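Local coordinates for protein YCGM (Escherichia coli, PDB 1NR9) that is of unknown function but belongs to the fumarylacetoacetate hydrolase family and carries a bound magnesium ion, at residues His71-Ala76 with Thr192-Gly197. Residues are numbered along the deposited sequence; the frame is centred on the assembly and turned at random.
With MG (magnesium ion), chain E.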
loop_
_atom_site.group_PDB
_atom_site.type_symbol
_atom_site.label_atom_id
_atom_site.label_comp_id
_atom_site.label_asym_id
_atom_site.label_seq_id
_atom_site.Cartn_x
_atom_site.Cartn_y
_atom_site.Cartn_z
ATOM N N HIS A 71 16.910 -7.908 6.288
ATOM C CA HIS A 71 16.827 -8.351 4.905
ATOM C C HIS A 71 16.034 -9.654 4.847
ATOM O O HIS A 71 16.123 -10.490 5.747
ATOM C CB HIS A 71 18.227 -8.583 4.323
ATOM C CG HIS A 71 19.054 -9.548 5.113
ATOM N ND1 HIS A 71 20.033 -9.143 5.996
ATOM C CD2 HIS A 71 19.006 -10.900 5.202
ATOM C CE1 HIS A 71 20.549 -10.200 6.596
ATOM N NE2 HIS A 71 19.943 -11.279 6.132
ATOM N N GLU A 72 15.240 -9.807 3.796
ATOM C CA GLU A 72 14.464 -11.014 3.599
ATOM C C GLU A 72 14.556 -11.319 2.119
ATOM O O GLU A 72 13.902 -10.657 1.316
ATOM C CB GLU A 72 12.987 -10.805 3.961
ATOM C CG GLU A 72 12.667 -10.587 5.435
ATOM C CD GLU A 72 11.161 -10.626 5.711
ATOM O OE1 GLU A 72 10.753 -10.429 6.880
ATOM O OE2 GLU A 72 10.386 -10.858 4.752
ATOM N N VAL A 73 15.380 -12.283 1.732
ATOM C CA VAL A 73 15.453 -12.616 0.313
ATOM C C VAL A 73 14.149 -13.350 0.029
ATOM O O VAL A 73 13.681 -14.128 0.865
ATOM C CB VAL A 73 16.660 -13.537 -0.025
ATOM C CG1 VAL A 73 16.510 -14.880 0.652
ATOM C CG2 VAL A 73 16.776 -13.696 -1.545
ATOM N N GLU A 74 13.550 -13.080 -1.126
ATOM C CA GLU A 74 12.289 -13.712 -1.477
ATOM C C GLU A 74 12.139 -13.854 -2.994
ATOM O O GLU A 74 12.749 -13.107 -3.773
ATOM C CB GLU A 74 11.102 -12.885 -0.923
ATOM C CG GLU A 74 11.161 -12.536 0.595
ATOM C CD GLU A 74 9.825 -12.032 1.166
ATOM O OE1 GLU A 74 8.804 -12.091 0.444
ATOM O OE2 GLU A 74 9.784 -11.587 2.345
ATOM N N LEU A 75 11.335 -14.832 -3.403
ATOM C CA LEU A 75 11.049 -15.061 -4.812
ATOM C C LEU A 75 9.960 -14.061 -5.242
ATOM O O LEU A 75 8.891 -13.978 -4.622
ATOM C CB LEU A 75 10.537 -16.485 -5.039
ATOM C CG LEU A 75 10.169 -16.721 -6.509
ATOM C CD1 LEU A 75 11.431 -16.633 -7.369
ATOM C CD2 LEU A 75 9.504 -18.070 -6.676
ATOM N N ALA A 76 10.238 -13.321 -6.311
ATOM C CA ALA A 76 9.319 -12.314 -6.823
ATOM C C ALA A 76 8.636 -12.773 -8.088
ATOM O O ALA A 76 9.294 -13.149 -9.064
ATOM C CB ALA A 76 10.064 -11.018 -7.092
ATOM N N THR A 192 6.866 -13.799 -2.300
ATOM C CA THR A 192 6.372 -15.036 -1.726
ATOM C C THR A 192 6.923 -15.517 -0.386
ATOM O O THR A 192 6.855 -16.705 -0.099
ATOM C CB THR A 192 6.531 -16.172 -2.737
ATOM O OG1 THR A 192 7.926 -16.371 -3.013
ATOM C CG2 THR A 192 5.824 -15.821 -4.030
ATOM N N GLY A 193 7.461 -14.627 0.439
ATOM C CA GLY A 193 7.968 -15.069 1.728
ATOM C C GLY A 193 9.464 -15.254 1.752
ATOM O O GLY A 193 10.111 -15.233 0.707
ATOM N N THR A 194 10.032 -15.445 2.934
ATOM C CA THR A 194 11.476 -15.611 3.025
ATOM C C THR A 194 11.861 -16.825 3.843
ATOM O O THR A 194 11.130 -17.239 4.740
ATOM C CB THR A 194 12.155 -14.377 3.675
ATOM O OG1 THR A 194 13.574 -14.450 3.485
ATOM C CG2 THR A 194 11.869 -14.337 5.167
ATOM N N PRO A 195 13.024 -17.415 3.540
ATOM C CA PRO A 195 13.468 -18.587 4.293
ATOM C C PRO A 195 13.982 -18.129 5.654
ATOM O O PRO A 195 13.934 -16.936 5.988
ATOM C CB PRO A 195 14.590 -19.157 3.428
ATOM C CG PRO A 195 14.313 -18.604 2.044
ATOM C CD PRO A 195 13.869 -17.205 2.353
ATOM N N ASP A 196 14.472 -19.085 6.434
ATOM C CA ASP A 196 15.014 -18.821 7.762
ATOM C C ASP A 196 16.349 -18.083 7.598
ATOM O O ASP A 196 17.004 -18.200 6.556
ATOM C CB ASP A 196 15.224 -20.159 8.482
ATOM C CG ASP A 196 15.508 -19.997 9.958
ATOM O OD1 ASP A 196 16.527 -19.369 10.310
ATOM O OD2 ASP A 196 14.712 -20.508 10.770
ATOM N N GLY A 197 16.738 -17.313 8.615
ATOM C CA GLY A 197 18.000 -16.595 8.560
ATOM C C GLY A 197 17.940 -15.086 8.392
ATOM O O GLY A 197 18.966 -14.443 8.154
HETATM MG MG MG E . 8.013 -11.106 4.894
HETATM O O HOH W 1 10.116 -16.757 -1.657
HETATM O O HOH W 2 7.532 -10.990 2.409
#
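Glu72 OE2 binds the magnesium ion at 2.4 Å, and the methyl CG2 of Thr194 packs against the same carboxylate, 3.8 Å from OE2. The site lies in the fumarylacetoacetate hydrolase fold, where an inner strand, 69-79, is lined by the loop that joins strands 189-191 and 199-201. Both of these pair antiparallel with it, and the loop connects them alongside strand 69-79. Asp103 and a water also bind the metal. The other oxygen of Glu72, OE1, forms a salt bridge with Lys124.

Glu74 reaches toward the same region. Its OE1 accepts the backbone N-H of Gly193 at 2.9 Å. The N-H comes from well above the carboxylate plane, 64° out of it, and the bond is bent. Glu74 OE2 lies 3.1 Å from the magnesium. Gly193 has a positive phi of 100°, a backbone shape in which a side chain would be jammed against the carbonyl oxygen of Thr192.

Two strand carbonyls, Leu75 O and Val73 O, accept hydrogen bonds from the loop. Thr192 N donates a hydrogen bond to Leu75 O at 3.1 Å. A water beside this bond accepts from Leu75 N, donates to Gly193 O and is hydrogen-bonded to Thr192 OG1.

Farther along, the side chains of Pro195 and Val73 cross at about a right angle, with CD of Pro195 3.9 Å from CG1 of Val73. Gln160, on strand 157-163, accepts the N-H of Val73 through OE1 and is hydrogen-bonded through NE2 to Thr194 OG1. The hydroxyl of Thr194 is anti to its backbone N (chi1 -168°), which turns it to the strand. There OG1 donates to Val73 O at 2.6 Å, tilted 20° from the carbonyl plane.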